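Side-chain contact in SnoaL-like domain-containing protein (PDB 3FGY), which is of unknown function but has a cone-shaped, NTF2-like (SnoaL-type) fold whose relatives commonly bind or convert small molecules in its central pocket: residues E119-T123 against L124-R128. Numbering follows the deposited sequence. Where two conformers were deposited one is given.
Sequences EYIDT and LALAR
Asp122 caps the start of the short helix 123-129, reaching Ala125. Its CG lies anti to the backbone N (chi1 -163°), which turns the carboxylate toward the first helical turn. Asp122 OD1 accepts Ala125 N at 3.3 Å, with the N-H arriving from above the carboxylate plane. The methyl of Ala125 lies against the same carboxylate, CB to Asp122 CG 3.5 Å. Asp122 O accepts Leu126 N at 3.1 Å. Thr123 O takes Ala127 N at 2.9 Å and continues the helical pattern.

The tight side is apolar and buried. Ile121 and Leu126 cross at about a right angle. In the Leu126 conformer given, Ile121 CD1 meets Leu126 CD1 at 3.5 Å; this unusual closeness is doubtful, since Leu126 has a second conformer. Trp103, Pro39 and Trp42 also pack on Ile121. The side chain of Leu126 is about 4 Å from an unidentified bound molecule, probably from the crystallisation liquor. The Asp122-Ala125 side is polar and more open, being partly exposed. There Asp122 OD1 and Thr123 OG1 bond reciprocally with their counterparts on the second subunit. The cap is therefore part of the dimer interface. The arrangement is an Asp N-cap at a strand-to-helix turn, joining strand 113-120 of the curved NTF2-like sheet to a C-terminal helix.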
ATOM      1  N   GLU A 119       2.056   6.497   3.192  1.00 14.71           N
ATOM      2  CA  GLU A 119       0.765   5.897   2.946  1.00 14.96           C
ATOM      3  C   GLU A 119       0.592   5.457   1.480  1.00 14.04           C
ATOM      4  O   GLU A 119       1.002   6.152   0.543  1.00 14.38           O
ATOM      5  CB  GLU A 119      -0.372   6.870   3.269  1.00 16.58           C
ATOM      6  CG  GLU A 119      -0.327   7.505   4.627  1.00 18.15           C
ATOM      7  CD  GLU A 119      -1.617   8.266   4.959  1.00 17.62           C
ATOM      8  OE1 GLU A 119      -2.616   8.166   4.172  1.00 26.72           O
ATOM      9  OE2 GLU A 119      -1.630   8.959   5.993  1.00 16.54           O
ATOM     10  N   TYR A 120      -0.104   4.334   1.336  1.00 14.66           N
ATOM     11  CA  TYR A 120      -0.534   3.804   0.059  1.00 15.19           C
ATOM     12  C   TYR A 120      -2.064   3.686   0.185  1.00 14.11           C
ATOM     13  O   TYR A 120      -2.561   2.902   0.972  1.00 13.95           O
ATOM     14  CB  TYR A 120       0.118   2.469  -0.231  1.00 14.17           C
ATOM     15  CG  TYR A 120       1.635   2.527  -0.283  1.00 13.44           C
ATOM     16  CD1 TYR A 120       2.382   2.546   0.898  1.00 16.82           C
ATOM     17  CD2 TYR A 120       2.339   2.527  -1.489  1.00 14.57           C
ATOM     18  CE1 TYR A 120       3.776   2.568   0.870  1.00 15.37           C
ATOM     19  CE2 TYR A 120       3.727   2.552  -1.512  1.00 15.43           C
ATOM     20  CZ  TYR A 120       4.451   2.585  -0.352  1.00 13.88           C
ATOM     21  OH  TYR A 120       5.847   2.587  -0.346  1.00 15.71           O
ATOM     22  N   ILE A 121      -2.774   4.500  -0.597  1.00 14.92           N
ATOM     23  CA  ILE A 121      -4.200   4.707  -0.450  1.00 14.82           C
ATOM     24  C   ILE A 121      -4.874   4.790  -1.825  1.00 15.06           C
ATOM     25  O   ILE A 121      -4.210   4.828  -2.863  1.00 14.36           O
ATOM     26  CB  ILE A 121      -4.479   6.001   0.372  1.00 16.44           C
ATOM     27  CG1 ILE A 121      -3.973   7.230  -0.384  1.00 19.26           C
ATOM     28  CG2 ILE A 121      -3.885   5.866   1.812  1.00 16.84           C
ATOM     29  CD1 ILE A 121      -4.179   8.501   0.379  1.00 20.13           C
ATOM     30  N   ASP A 122      -6.205   4.797  -1.832  1.00 14.36           N
ATOM     31  CA  ASP A 122      -6.973   4.978  -3.067  1.00 14.26           C
ATOM     32  C   ASP A 122      -7.035   6.461  -3.404  1.00 12.55           C
ATOM     33  O   ASP A 122      -7.992   7.162  -3.081  1.00 14.80           O
ATOM     34  CB  ASP A 122      -8.380   4.385  -2.915  1.00 14.52           C
ATOM     35  CG  ASP A 122      -9.081   4.161  -4.242  1.00 17.08           C
ATOM     36  OD1 ASP A 122      -8.729   4.825  -5.249  1.00 16.02           O
ATOM     37  OD2 ASP A 122     -10.015   3.309  -4.258  1.00 17.61           O
ATOM     38  N   THR A 123      -5.965   6.939  -4.048  1.00 13.01           N
ATOM     39  CA  THR A 123      -5.850   8.374  -4.338  1.00 12.80           C
ATOM     40  C   THR A 123      -6.965   8.898  -5.277  1.00 13.15           C
ATOM     41  O   THR A 123      -7.406  10.041  -5.167  1.00 14.83           O
ATOM     42  CB  THR A 123      -4.440   8.706  -4.888  1.00 13.58           C
ATOM     43  OG1 THR A 123      -4.132   7.849  -5.980  1.00 15.05           O
ATOM     44  CG2 THR A 123      -3.338   8.584  -3.851  1.00 14.65           C
ATOM     45  N   LEU A 124      -7.386   8.092  -6.240  1.00 14.27           N
ATOM     46  CA  LEU A 124      -8.517   8.479  -7.105  1.00 15.51           C
ATOM     47  C   LEU A 124      -9.780   8.708  -6.282  1.00 14.30           C
ATOM     48  O   LEU A 124     -10.461   9.695  -6.434  1.00 13.65           O
ATOM     49  CB  LEU A 124      -8.754   7.398  -8.159  1.00 14.65           C
ATOM     50  CG  LEU A 124      -9.916   7.670  -9.118  1.00 13.82           C
ATOM     51  CD1 LEU A 124      -9.781   9.040  -9.828  1.00 15.22           C
ATOM     52  CD2 LEU A 124     -10.083   6.558 -10.116  1.00 14.73           C
ATOM     53  N   ALA A 125     -10.083   7.792  -5.373  1.00 13.61           N
ATOM     54  CA  ALA A 125     -11.277   7.922  -4.537  1.00 12.73           C
ATOM     55  C   ALA A 125     -11.215   9.198  -3.679  1.00 14.85           C
ATOM     56  O   ALA A 125     -12.202   9.930  -3.546  1.00 16.55           O
ATOM     57  CB  ALA A 125     -11.422   6.675  -3.630  1.00 16.33           C
ATOM     58  N   LEU A 126     -10.065   9.454  -3.075  1.00 16.16           N
ATOM     59  CA  LEU A 126      -9.947  10.590  -2.174  0.50 16.18           C
ATOM     60  C   LEU A 126      -9.958  11.913  -2.939  1.00 16.58           C
ATOM     61  O   LEU A 126     -10.513  12.909  -2.440  1.00 16.68           O
ATOM     62  CB  LEU A 126      -8.714  10.444  -1.287  0.50 16.03           C
ATOM     63  CG  LEU A 126      -8.940   9.425  -0.169  0.50 17.62           C
ATOM     64  CD1 LEU A 126      -7.636   8.755   0.264  0.50 23.24           C
ATOM     65  CD2 LEU A 126      -9.623  10.106   0.991  0.50 14.92           C
ATOM     66  N   ALA A 127      -9.396  11.928  -4.148  1.00 14.97           N
ATOM     67  CA  ALA A 127      -9.482  13.120  -5.009  1.00 14.69           C
ATOM     68  C   ALA A 127     -10.950  13.394  -5.350  1.00 15.50           C
ATOM     69  O   ALA A 127     -11.423  14.528  -5.224  1.00 15.50           O
ATOM     70  CB  ALA A 127      -8.636  12.963  -6.284  1.00 15.97           C
ATOM     71  N   ARG A 128     -11.684  12.368  -5.774  1.00 13.94           N
ATOM     72  CA  ARG A 128     -13.085  12.530  -6.111  1.00 15.47           C
ATOM     73  C   ARG A 128     -13.876  13.044  -4.919  1.00 15.74           C
ATOM     74  O   ARG A 128     -14.670  13.965  -5.040  1.00 14.66           O
ATOM     75  CB  ARG A 128     -13.653  11.224  -6.623  1.00 16.89           C
ATOM     76  CG  ARG A 128     -13.216  10.911  -7.998  1.00 15.77           C
ATOM     77  CD  ARG A 128     -13.597   9.533  -8.383  1.00 17.46           C
ATOM     78  NE  ARG A 128     -13.510   9.322  -9.822  1.00 21.48           N
ATOM     79  CZ  ARG A 128     -13.638   8.124 -10.402  1.00 20.06           C
ATOM     80  NH1 ARG A 128     -13.819   7.005  -9.688  1.00 24.44           N
ATOM     81  NH2 ARG A 128     -13.577   8.046 -11.708  1.00 23.24           N
TER